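Local coordinates for protein peptidoglycan synthase activator LpoP (Pseudomonas aeruginosa, PDB 6W5Q) that probably activates a peptidoglycan synthase in cell-wall synthesis, as a lipoprotein whose globular C-terminal, tetratricopeptide-repeat-type domain is described here, at residues G29-A34 with R59-D64; R40-A45 with P49-R54; Y53-V58 with E69-R74; S77-N80 with A84-A87. All blocks are in the same frame, centred on the assembly; numbering follows the deposited sequence.

Interaction 1 (G29-A34 with R59-D64)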
loop_
_atom_site.group_PDB
_atom_site.type_symbol
_atom_site.label_atom_id
_atom_site.label_comp_id
_atom_site.label_asym_id
_atom_site.label_seq_id
_atom_site.Cartn_x
_atom_site.Cartn_y
_atom_site.Cartn_z
ATOM N N GLY A 29 -2.773 3.087 -16.625
ATOM C CA GLY A 29 -1.806 2.058 -16.957
ATOM C C GLY A 29 -0.355 2.441 -16.749
ATOM O O GLY A 29 0.533 1.655 -17.111
ATOM N N ASP A 30 -0.086 3.614 -16.169
ATOM C CA ASP A 30 1.281 4.093 -15.944
ATOM C C ASP A 30 1.621 3.901 -14.467
ATOM O O ASP A 30 1.648 4.836 -13.665
ATOM C CB ASP A 30 1.429 5.548 -16.384
ATOM C CG ASP A 30 2.902 5.993 -16.475
ATOM O OD1 ASP A 30 3.799 5.267 -15.971
ATOM O OD2 ASP A 30 3.157 7.072 -17.061
ATOM N N LEU A 31 1.897 2.646 -14.118
ATOM C CA LEU A 31 2.258 2.313 -12.750
ATOM C C LEU A 31 3.601 2.922 -12.357
ATOM O O LEU A 31 3.840 3.183 -11.168
ATOM C CB LEU A 31 2.254 0.792 -12.586
ATOM C CG LEU A 31 0.859 0.174 -12.727
ATOM C CD1 LEU A 31 0.871 -1.331 -12.514
ATOM C CD2 LEU A 31 -0.078 0.823 -11.753
ATOM N N ASN A 32 4.475 3.171 -13.332
ATOM C CA ASN A 32 5.772 3.794 -13.049
ATOM C C ASN A 32 5.599 5.219 -12.514
ATOM O O ASN A 32 6.170 5.585 -11.475
ATOM C CB ASN A 32 6.632 3.768 -14.318
ATOM C CG ASN A 32 7.962 4.508 -14.168
ATOM O OD1 ASN A 32 8.826 4.106 -13.400
ATOM N ND2 ASN A 32 8.139 5.574 -14.941
ATOM N N SER A 33 4.800 6.036 -13.207
ATOM C CA SER A 33 4.552 7.403 -12.756
ATOM C C SER A 33 3.746 7.426 -11.464
ATOM O O SER A 33 4.038 8.218 -10.558
ATOM C CB SER A 33 3.832 8.190 -13.844
ATOM O OG SER A 33 4.594 8.186 -15.026
ATOM N N ALA A 34 2.714 6.583 -11.376
ATOM C CA ALA A 34 1.970 6.450 -10.133
ATOM C C ALA A 34 2.916 6.238 -8.966
ATOM O O ALA A 34 2.831 6.924 -7.940
ATOM C CB ALA A 34 0.971 5.296 -10.236
ATOM N N ARG A 59 3.063 -1.097 -6.433
ATOM C CA ARG A 59 4.179 -2.036 -6.540
ATOM C C ARG A 59 3.669 -3.450 -6.710
ATOM O O ARG A 59 4.217 -4.229 -7.499
ATOM C CB ARG A 59 5.071 -1.976 -5.305
ATOM C CG ARG A 59 5.620 -0.598 -4.986
ATOM C CD ARG A 59 7.121 -0.565 -5.099
ATOM N NE ARG A 59 7.693 0.777 -4.932
ATOM C CZ ARG A 59 8.226 1.519 -5.903
ATOM N NH1 ARG A 59 8.289 1.059 -7.159
ATOM N NH2 ARG A 59 8.716 2.713 -5.601
ATOM N N LEU A 60 2.641 -3.815 -5.944
ATOM C CA LEU A 60 2.070 -5.140 -6.105
ATOM C C LEU A 60 1.532 -5.311 -7.519
ATOM O O LEU A 60 1.723 -6.359 -8.149
ATOM C CB LEU A 60 0.974 -5.363 -5.067
ATOM C CG LEU A 60 0.375 -6.767 -5.051
ATOM C CD1 LEU A 60 1.455 -7.819 -4.874
ATOM C CD2 LEU A 60 -0.644 -6.844 -3.945
ATOM N N ALA A 61 0.891 -4.269 -8.053
ATOM C CA ALA A 61 0.365 -4.372 -9.402
ATOM C C ALA A 61 1.484 -4.461 -10.437
ATOM O O ALA A 61 1.284 -5.046 -11.499
ATOM C CB ALA A 61 -0.568 -3.196 -9.689
ATOM N N GLN A 62 2.671 -3.917 -10.147
ATOM C CA GLN A 62 3.806 -4.098 -11.049
ATOM C C GLN A 62 4.428 -5.482 -10.947
ATOM O O GLN A 62 5.370 -5.766 -11.694
ATOM C CB GLN A 62 4.892 -3.028 -10.801
ATOM C CG GLN A 62 4.435 -1.611 -11.183
ATOM C CD GLN A 62 5.433 -0.512 -10.800
ATOM O OE1 GLN A 62 5.728 -0.293 -9.617
ATOM N NE2 GLN A 62 5.956 0.186 -11.809
ATOM N N GLY A 63 3.935 -6.341 -10.050
ATOM C CA GLY A 63 4.565 -7.621 -9.805
ATOM C C GLY A 63 5.706 -7.594 -8.810
ATOM O O GLY A 63 6.357 -8.622 -8.617
ATOM N N ASP A 64 5.960 -6.459 -8.153
ATOM C CA ASP A 64 7.070 -6.346 -7.198
ATOM C C ASP A 64 6.571 -6.652 -5.784
ATOM O O ASP A 64 6.447 -5.778 -4.914
ATOM C CB ASP A 64 7.707 -4.967 -7.295
ATOM C CG ASP A 64 8.388 -4.752 -8.626
ATOM O OD1 ASP A 64 9.004 -5.723 -9.116
ATOM O OD2 ASP A 64 8.298 -3.635 -9.188
#
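Just beside Leu31, the residue that meets Gln62 and Ala61 across this contact, Asp30 OD2 accepts from Ser33 OG at 2.7 Å. Asp30 is the N-cap of helix 31-44, in a helix-turn-helix array of tetratricopeptide-repeat type, and its OD1 makes the capping bond to Ser33 N at 3.0 Å. Both donors come from above the carboxylate plane, and together they fix its rotation. The two segments are the start of helix 31-44 and the end of helix 49-61, near the surface. Leu31 does most of the touching. Its CG stands beside the backbone N (chi1 -66°), which directs CD1 to Ala61 CB, 3.7 Å away. Gln62 approaches with its aliphatic part: CG lies 3.5 Å from Leu31 CB, and the extended chain runs on to lay the amide alongside the first turn of the facing helix. Val58 and Gln26 also touch Leu31, closing in the leucine from helices 49-61 and 13-28. Behind Gln62 the chain leaves its helix in a Schellman motif at Gly63, whose positive phi suits glycine; Gly29 ends the preceding helix the same way. NE2 of Gln62 stops 3.7 Å from Asn32 N, two N-H donors with no bond between them.

Interaction 2 (R40-A45 with P49-R54); sequences RAQRIA and PQVLYR. With SO4 (sulfate ion), chain I.
Ala41 and Val51 make the apolar part of the contact: Ala41 CB sits 3.9 Å from Val51 CG1, with CG2 of the same valine a little further off. Val51 puts CG1 opposite its own backbone N (chi1 172°), and this branch also reaches Gln42 CG at 4.0 Å. Gln42 crosses Val51 obliquely and then passes Leu52 at about a right angle, bringing its OE1 to 3.7 Å from Leu52 CD2. That oxygen is not left with a methyl for company, since it accepts a hydrogen bond from Arg74 of helix 65-78. Segments 40-44 and 49-54 run antiparallel at 168°, their axes approaching to 10.0 Å, and a short connection joins them, as consecutive helices pack in a tetratricopeptide-repeat array. The charged interactions face away from this seam. Arg40 and Arg43, one turn apart, hold a sulfate ion, probably picked up from the crystallisation liquor. Sulfate O4 is gripped three times: by Arg40 NE at 2.8 Å, by Arg40 NH2 at 3.0 Å, and more weakly by Arg43 NH1. The sulfate lies at the edge of the Arg40 guanidinium, close to its plane. Arg43, bent at chi3 (65°), gives a further bond from NH2 to sulfate O2 at 3.1 Å.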
loop_
_atom_site.group_PDB
_atom_site.type_symbol
_atom_site.label_atom_id
_atom_site.label_comp_id
_atom_site.label_asym_id
_atom_site.label_seq_id
_atom_site.Cartn_x
_atom_site.Cartn_y
_atom_site.Cartn_z
ATOM N N ARG A 40 6.639 11.076 -4.346
ATOM C CA ARG A 40 6.616 12.514 -4.101
ATOM C C ARG A 40 5.673 12.835 -2.947
ATOM O O ARG A 40 5.957 13.717 -2.128
ATOM C CB ARG A 40 6.230 13.254 -5.397
ATOM C CG ARG A 40 6.292 14.800 -5.328
ATOM C CD ARG A 40 6.017 15.449 -6.705
ATOM N NE ARG A 40 6.523 16.823 -6.840
ATOM C CZ ARG A 40 5.753 17.908 -6.995
ATOM N NH1 ARG A 40 4.428 17.790 -7.028
ATOM N NH2 ARG A 40 6.300 19.123 -7.118
ATOM N N ALA A 41 4.561 12.100 -2.844
ATOM C CA ALA A 41 3.646 12.263 -1.715
ATOM C C ALA A 41 4.353 12.056 -0.372
ATOM O O ALA A 41 4.036 12.735 0.617
ATOM C CB ALA A 41 2.476 11.287 -1.867
ATOM N N GLN A 42 5.307 11.110 -0.315
ATOM C CA GLN A 42 6.054 10.851 0.919
ATOM C C GLN A 42 6.945 12.014 1.330
ATOM O O GLN A 42 7.257 12.156 2.515
ATOM C CB GLN A 42 6.922 9.616 0.771
ATOM C CG GLN A 42 6.173 8.345 0.574
ATOM C CD GLN A 42 7.015 7.162 0.973
ATOM O OE1 GLN A 42 7.276 6.946 2.151
ATOM N NE2 GLN A 42 7.472 6.403 -0.009
ATOM N N ARG A 43 7.410 12.829 0.381
ATOM C CA ARG A 43 8.196 14.001 0.759
ATOM C C ARG A 43 7.371 14.980 1.585
ATOM O O ARG A 43 7.918 15.698 2.435
ATOM C CB ARG A 43 8.745 14.684 -0.486
ATOM C CG ARG A 43 9.778 13.856 -1.235
ATOM C CD ARG A 43 10.025 14.447 -2.622
ATOM N NE ARG A 43 10.634 15.773 -2.569
ATOM C CZ ARG A 43 10.734 16.580 -3.619
ATOM N NH1 ARG A 43 10.256 16.178 -4.791
ATOM N NH2 ARG A 43 11.315 17.773 -3.505
ATOM N N ILE A 44 6.061 15.021 1.349
ATOM C CA ILE A 44 5.143 15.842 2.133
ATOM C C ILE A 44 4.674 15.110 3.386
ATOM O O ILE A 44 4.561 15.702 4.461
ATOM C CB ILE A 44 3.946 16.254 1.252
ATOM C CG1 ILE A 44 4.416 17.082 0.055
ATOM C CG2 ILE A 44 2.903 16.993 2.062
ATOM C CD1 ILE A 44 3.949 16.514 -1.264
ATOM N N ALA A 45 4.387 13.823 3.278
ATOM C CA ALA A 45 3.754 13.073 4.362
ATOM C C ALA A 45 4.472 11.747 4.507
ATOM O O ALA A 45 3.977 10.701 4.066
ATOM C CB ALA A 45 2.265 12.888 4.083
ATOM N N PRO A 49 -0.059 6.467 6.429
ATOM C CA PRO A 49 -0.294 5.078 5.992
ATOM C C PRO A 49 -1.122 4.984 4.720
ATOM O O PRO A 49 -0.941 4.037 3.943
ATOM C CB PRO A 49 -1.004 4.442 7.189
ATOM C CG PRO A 49 -1.439 5.591 8.069
ATOM C CD PRO A 49 -0.526 6.736 7.793
ATOM N N GLN A 50 -2.012 5.944 4.468
ATOM C CA GLN A 50 -2.798 5.879 3.242
ATOM C C GLN A 50 -1.918 6.065 2.011
ATOM O O GLN A 50 -2.170 5.450 0.967
ATOM C CB GLN A 50 -3.928 6.911 3.280
ATOM C CG GLN A 50 -5.142 6.456 4.111
ATOM C CD GLN A 50 -6.318 6.026 3.249
ATOM O OE1 GLN A 50 -6.128 5.462 2.169
ATOM N NE2 GLN A 50 -7.542 6.295 3.718
ATOM N N VAL A 51 -0.863 6.865 2.119
ATOM C CA VAL A 51 0.088 6.957 1.019
ATOM C C VAL A 51 0.766 5.615 0.808
ATOM O O VAL A 51 0.871 5.121 -0.323
ATOM C CB VAL A 51 1.116 8.069 1.282
ATOM C CG1 VAL A 51 2.213 8.024 0.224
ATOM C CG2 VAL A 51 0.443 9.408 1.269
ATOM N N LEU A 52 1.228 5.002 1.902
ATOM C CA LEU A 52 1.924 3.717 1.820
ATOM C C LEU A 52 1.005 2.625 1.289
ATOM O O LEU A 52 1.428 1.768 0.498
ATOM C CB LEU A 52 2.486 3.355 3.201
ATOM C CG LEU A 52 3.549 4.388 3.601
ATOM C CD1 LEU A 52 4.054 4.222 4.995
ATOM C CD2 LEU A 52 4.716 4.357 2.629
ATOM N N TYR A 53 -0.269 2.664 1.686
ATOM C CA TYR A 53 -1.248 1.709 1.181
ATOM C C TYR A 53 -1.331 1.740 -0.343
ATOM O O TYR A 53 -1.304 0.695 -1.003
ATOM C CB TYR A 53 -2.612 2.006 1.793
ATOM C CG TYR A 53 -3.700 1.115 1.252
ATOM C CD1 TYR A 53 -3.855 -0.184 1.729
ATOM C CD2 TYR A 53 -4.577 1.570 0.272
ATOM C CE1 TYR A 53 -4.858 -1.012 1.245
ATOM C CE2 TYR A 53 -5.582 0.754 -0.220
ATOM C CZ TYR A 53 -5.718 -0.539 0.272
ATOM O OH TYR A 53 -6.709 -1.361 -0.212
ATOM N N ARG A 54 -1.437 2.936 -0.918
ATOM C CA ARG A 54 -1.520 3.049 -2.373
ATOM C C ARG A 54 -0.195 2.698 -3.025
ATOM O O ARG A 54 -0.162 2.126 -4.124
ATOM C CB ARG A 54 -1.925 4.475 -2.773
ATOM C CG ARG A 54 -3.083 5.003 -1.978
ATOM C CD ARG A 54 -3.931 5.972 -2.758
ATOM N NE ARG A 54 -5.126 6.294 -1.989
ATOM C CZ ARG A 54 -6.221 6.853 -2.487
ATOM N NH1 ARG A 54 -6.296 7.173 -3.778
ATOM N NH2 ARG A 54 -7.250 7.087 -1.685
HETATM S S SO4 I . 9.886 18.443 -7.186
HETATM O O1 SO4 I . 9.897 17.383 -8.197
HETATM O O2 SO4 I . 11.171 18.581 -6.517
HETATM O O3 SO4 I . 9.515 19.724 -7.788
HETATM O O4 SO4 I . 8.905 18.105 -6.166
#

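Interaction 3 (Y53-V58 with E69-R74)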
loop_
_atom_site.group_PDB
_atom_site.type_symbol
_atom_site.label_atom_id
_atom_site.label_comp_id
_atom_site.label_asym_id
_atom_site.label_seq_id
_atom_site.Cartn_x
_atom_site.Cartn_y
_atom_site.Cartn_z
ATOM N N TYR A 53 -0.269 2.664 1.686
ATOM C CA TYR A 53 -1.248 1.709 1.181
ATOM C C TYR A 53 -1.331 1.740 -0.343
ATOM O O TYR A 53 -1.304 0.695 -1.003
ATOM C CB TYR A 53 -2.612 2.006 1.793
ATOM C CG TYR A 53 -3.700 1.115 1.252
ATOM C CD1 TYR A 53 -3.855 -0.184 1.729
ATOM C CD2 TYR A 53 -4.577 1.570 0.272
ATOM C CE1 TYR A 53 -4.858 -1.012 1.245
ATOM C CE2 TYR A 53 -5.582 0.754 -0.220
ATOM C CZ TYR A 53 -5.718 -0.539 0.272
ATOM O OH TYR A 53 -6.709 -1.361 -0.212
ATOM N N ARG A 54 -1.437 2.936 -0.918
ATOM C CA ARG A 54 -1.520 3.049 -2.373
ATOM C C ARG A 54 -0.195 2.698 -3.025
ATOM O O ARG A 54 -0.162 2.126 -4.124
ATOM C CB ARG A 54 -1.925 4.475 -2.773
ATOM C CG ARG A 54 -3.083 5.003 -1.978
ATOM C CD ARG A 54 -3.931 5.972 -2.758
ATOM N NE ARG A 54 -5.126 6.294 -1.989
ATOM C CZ ARG A 54 -6.221 6.853 -2.487
ATOM N NH1 ARG A 54 -6.296 7.173 -3.778
ATOM N NH2 ARG A 54 -7.250 7.087 -1.685
ATOM N N LEU A 55 0.908 3.089 -2.390
ATOM C CA LEU A 55 2.221 2.751 -2.920
ATOM C C LEU A 55 2.414 1.238 -2.965
ATOM O O LEU A 55 2.856 0.689 -3.978
ATOM C CB LEU A 55 3.298 3.431 -2.074
ATOM C CG LEU A 55 4.737 3.248 -2.561
ATOM C CD1 LEU A 55 4.799 3.421 -4.065
ATOM C CD2 LEU A 55 5.693 4.213 -1.840
ATOM N N ALA A 56 2.041 0.540 -1.887
ATOM C CA ALA A 56 2.146 -0.917 -1.885
ATOM C C ALA A 56 1.268 -1.519 -2.969
ATOM O O ALA A 56 1.636 -2.514 -3.598
ATOM C CB ALA A 56 1.762 -1.469 -0.507
ATOM N N GLN A 57 0.107 -0.914 -3.218
ATOM C CA GLN A 57 -0.776 -1.428 -4.252
ATOM C C GLN A 57 -0.135 -1.344 -5.632
ATOM O O GLN A 57 -0.156 -2.315 -6.406
ATOM C CB GLN A 57 -2.087 -0.663 -4.228
ATOM C CG GLN A 57 -3.112 -1.271 -3.321
ATOM C CD GLN A 57 -4.499 -0.934 -3.793
ATOM O OE1 GLN A 57 -5.188 -0.111 -3.188
ATOM N NE2 GLN A 57 -4.920 -1.557 -4.896
ATOM N N VAL A 58 0.433 -0.181 -5.960
ATOM C CA VAL A 58 1.053 0.022 -7.265
ATOM C C VAL A 58 2.217 -0.939 -7.460
ATOM O O VAL A 58 2.373 -1.530 -8.536
ATOM C CB VAL A 58 1.493 1.490 -7.410
ATOM C CG1 VAL A 58 2.291 1.702 -8.691
ATOM C CG2 VAL A 58 0.269 2.366 -7.393
ATOM N N GLU A 69 5.277 -5.724 -0.021
ATOM C CA GLU A 69 5.043 -6.246 1.315
ATOM C C GLU A 69 5.680 -5.340 2.362
ATOM O O GLU A 69 5.056 -5.019 3.383
ATOM C CB GLU A 69 5.595 -7.673 1.393
ATOM C CG GLU A 69 5.256 -8.407 2.670
ATOM C CD GLU A 69 6.084 -9.673 2.843
ATOM O OE1 GLU A 69 6.736 -10.123 1.870
ATOM O OE2 GLU A 69 6.088 -10.219 3.961
ATOM N N GLN A 70 6.909 -4.885 2.104
ATOM C CA GLN A 70 7.615 -4.065 3.090
ATOM C C GLN A 70 7.009 -2.675 3.206
ATOM O O GLN A 70 6.933 -2.112 4.306
ATOM C CB GLN A 70 9.100 -3.976 2.734
ATOM C CG GLN A 70 9.744 -5.325 2.643
ATOM C CD GLN A 70 9.647 -6.113 3.942
ATOM O OE1 GLN A 70 9.545 -7.336 3.904
ATOM N NE2 GLN A 70 9.748 -5.435 5.085
ATOM N N VAL A 71 6.568 -2.106 2.090
ATOM C CA VAL A 71 5.869 -0.823 2.151
ATOM C C VAL A 71 4.584 -0.965 2.944
ATOM O O VAL A 71 4.288 -0.149 3.826
ATOM C CB VAL A 71 5.588 -0.292 0.737
ATOM C CG1 VAL A 71 4.771 1.011 0.810
ATOM C CG2 VAL A 71 6.892 -0.118 -0.017
ATOM N N ALA A 72 3.802 -2.006 2.648
ATOM C CA ALA A 72 2.551 -2.217 3.373
ATOM C C ALA A 72 2.807 -2.500 4.851
ATOM O O ALA A 72 2.046 -2.050 5.724
ATOM C CB ALA A 72 1.761 -3.361 2.739
ATOM N N ARG A 73 3.877 -3.249 5.150
ATOM C CA ARG A 73 4.204 -3.536 6.542
ATOM C C ARG A 73 4.651 -2.278 7.255
ATOM O O ARG A 73 4.421 -2.122 8.458
ATOM C CB ARG A 73 5.279 -4.623 6.629
ATOM C CG ARG A 73 4.735 -6.029 6.507
ATOM C CD ARG A 73 5.491 -6.993 7.430
ATOM N NE ARG A 73 4.700 -8.170 7.824
ATOM C CZ ARG A 73 4.697 -9.307 7.139
ATOM N NH1 ARG A 73 5.433 -9.407 6.047
ATOM N NH2 ARG A 73 3.966 -10.334 7.529
ATOM N N ARG A 74 5.269 -1.359 6.520
ATOM C CA ARG A 74 5.610 -0.075 7.110
ATOM C C ARG A 74 4.354 0.767 7.334
ATOM O O ARG A 74 4.161 1.326 8.415
ATOM C CB ARG A 74 6.639 0.656 6.232
ATOM C CG ARG A 74 7.248 1.865 6.917
ATOM C CD ARG A 74 8.605 2.237 6.344
ATOM N NE ARG A 74 8.525 2.676 4.959
ATOM C CZ ARG A 74 8.282 3.930 4.589
ATOM N NH1 ARG A 74 8.076 4.881 5.504
ATOM N NH2 ARG A 74 8.235 4.233 3.302
#
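Ala56 and Ala72 face each other where helices 53-58 and 69-74 come together, their CB atoms 3.8 Å apart. With a single methyl on each side, the backbones can close in: the CA atoms of the pair are 5.4 Å apart, and the axes approach to 8.2 Å. The helices run antiparallel at 167°. Val71 supplies the other half of the first shell. Its CG1, turned anti to the backbone N (chi1 176°), projects over the opposite helix and lies 3.9 Å from Ala56 N, above the main chain rather than against a side chain alone. The same methyl is 4.0 Å from Leu55 CB, and the Leu55 and Val71 side chains cross at about a right angle. Leu55 flanks the valine; Ala56 lies under it. A turn earlier, Leu52 O comes up to Val71 CG1 as well, which makes the methyl's seat a snug one.

Further out, Leu55 leans on Glu39 and Gln42 of helix 31-44, and Ala72 is covered by Ile93 of helix 83-99. The buried carboxylate of Glu69, on the far side of its helix, is met at OE1 by a salt bridge from Arg97 and a hydrogen bond from Gln100, tying helix 65-78 to the C-terminal part of the domain. Arg74 reaches along its own helix to Tyr78 OH through NH1. Small residues at the closest approach of antiparallel neighbours, with larger aliphatic side chains beside them, are characteristic of the tetratricopeptide-repeat superhelix.

Interaction 4 (S77-N80 with A84-A87); sequences SYAN and ALQA
The tight turn from helix 65-78 into helix 83-99, one of the inter-helix connections of the tetratricopeptide-repeat region, folds Ala79 back onto Gln86 and Leu85. Ala79 CB rests 3.7 Å from Gln86 CG, and Leu85 CG stands more loosely beside the same methyl at 4.5 Å. Gln86 carries most of the contact. Its CG lies beside the backbone N (chi1 -52°), and from there the extended chain passes along the Ala79 carbonyl, with CG and CD each 3.4 Å from Ala79 O. The amide oxygen, Gln86 OE1, ends up 2.9 Å from Ala79 O. These are two acceptors and make no hydrogen bond, so the approach is close and probably somewhat unfavourable. What sets the amide this way round is Arg82 within the turn, whose backbone N donates to Gln86 OE1. That bond links the side chain to the residue just ahead of its own helix. Leu85 reaches past Ala79 to Pro49 and Gln50 at the start of helix 49-61, and Tyr78 lies on Pro49 and Leu52 as well. Short connections between successive helices, such as this one from 65-78 to 83-99, are a feature of tetratricopeptide-repeat arrays.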
loop_
_atom_site.group_PDB
_atom_site.type_symbol
_atom_site.label_atom_id
_atom_site.label_comp_id
_atom_site.label_asym_id
_atom_site.label_seq_id
_atom_site.Cartn_x
_atom_site.Cartn_y
_atom_site.Cartn_z
ATOM N N SER A 77 2.607 -0.046 10.574
ATOM C CA SER A 77 3.122 0.518 11.816
ATOM C C SER A 77 2.636 1.950 12.068
ATOM O O SER A 77 2.702 2.424 13.208
ATOM C CB SER A 77 4.650 0.465 11.816
ATOM O OG SER A 77 5.194 1.077 10.668
ATOM N N TYR A 78 2.158 2.654 11.043
ATOM C CA TYR A 78 1.634 4.004 11.199
ATOM C C TYR A 78 0.114 4.018 11.248
ATOM O O TYR A 78 -0.487 5.080 11.419
ATOM C CB TYR A 78 2.097 4.913 10.048
ATOM C CG TYR A 78 3.573 4.888 9.684
ATOM C CD1 TYR A 78 4.550 4.583 10.621
ATOM C CD2 TYR A 78 3.982 5.203 8.395
ATOM C CE1 TYR A 78 5.898 4.575 10.270
ATOM C CE2 TYR A 78 5.312 5.204 8.037
ATOM C CZ TYR A 78 6.269 4.883 8.976
ATOM O OH TYR A 78 7.596 4.880 8.611
ATOM N N ALA A 79 -0.511 2.869 11.069
ATOM C CA ALA A 79 -1.949 2.745 10.931
ATOM C C ALA A 79 -2.640 2.468 12.256
ATOM O O ALA A 79 -3.810 2.089 12.251
ATOM C CB ALA A 79 -2.276 1.630 9.928
ATOM N N ASN A 80 -1.947 2.654 13.380
ATOM C CA ASN A 80 -2.497 2.277 14.677
ATOM C C ASN A 80 -3.789 3.026 14.967
ATOM O O ASN A 80 -3.878 4.241 14.776
ATOM C CB ASN A 80 -1.477 2.537 15.779
ATOM C CG ASN A 80 -0.720 1.283 16.165
ATOM O OD1 ASN A 80 -0.678 0.310 15.404
ATOM N ND2 ASN A 80 -0.124 1.291 17.358
ATOM N N ALA A 84 -10.049 -0.165 9.590
ATOM C CA ALA A 84 -10.342 -0.404 8.181
ATOM C C ALA A 84 -9.070 -0.387 7.352
ATOM O O ALA A 84 -8.899 -1.205 6.444
ATOM C CB ALA A 84 -11.328 0.645 7.667
ATOM N N LEU A 85 -8.153 0.525 7.673
ATOM C CA LEU A 85 -6.919 0.658 6.907
ATOM C C LEU A 85 -5.959 -0.483 7.211
ATOM O O LEU A 85 -5.274 -0.985 6.313
ATOM C CB LEU A 85 -6.275 2.009 7.213
ATOM C CG LEU A 85 -5.011 2.396 6.443
ATOM C CD1 LEU A 85 -5.148 2.102 4.967
ATOM C CD2 LEU A 85 -4.700 3.872 6.655
ATOM N N GLN A 86 -5.890 -0.902 8.475
ATOM C CA GLN A 86 -5.042 -2.029 8.832
ATOM C C GLN A 86 -5.525 -3.305 8.163
ATOM O O GLN A 86 -4.713 -4.100 7.679
ATOM C CB GLN A 86 -5.020 -2.201 10.342
ATOM C CG GLN A 86 -4.668 -0.938 11.084
ATOM C CD GLN A 86 -4.843 -1.086 12.575
ATOM O OE1 GLN A 86 -5.342 -0.183 13.252
ATOM N NE2 GLN A 86 -4.422 -2.221 13.099
ATOM N N ALA A 87 -6.847 -3.519 8.151
ATOM C CA ALA A 87 -7.426 -4.635 7.404
ATOM C C ALA A 87 -7.000 -4.585 5.941
ATOM O O ALA A 87 -6.562 -5.593 5.371
ATOM C CB ALA A 87 -8.957 -4.613 7.520
#

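Interactions 1 and 2 both join helix 31-44 to helix 49-61, at opposite ends of the pair, with centres about 15 Å apart; along the chain interaction 2 is nested within the loop closed by interaction 1. Interaction 3 continues from helix 49-61 to helix 65-78, close to the centre of the chain, and shares Tyr53 and Arg54 with interaction 2, whose centre is about 10 Å away. Interaction 4 follows, carrying helix 65-78 into helix 83-99, with its centre about 22 Å from that of interaction 1 across the domain. Neighbour thus packs on neighbour, giving one continuous tetratricopeptide-repeat stack, a type of scaffold commonly used for protein binding.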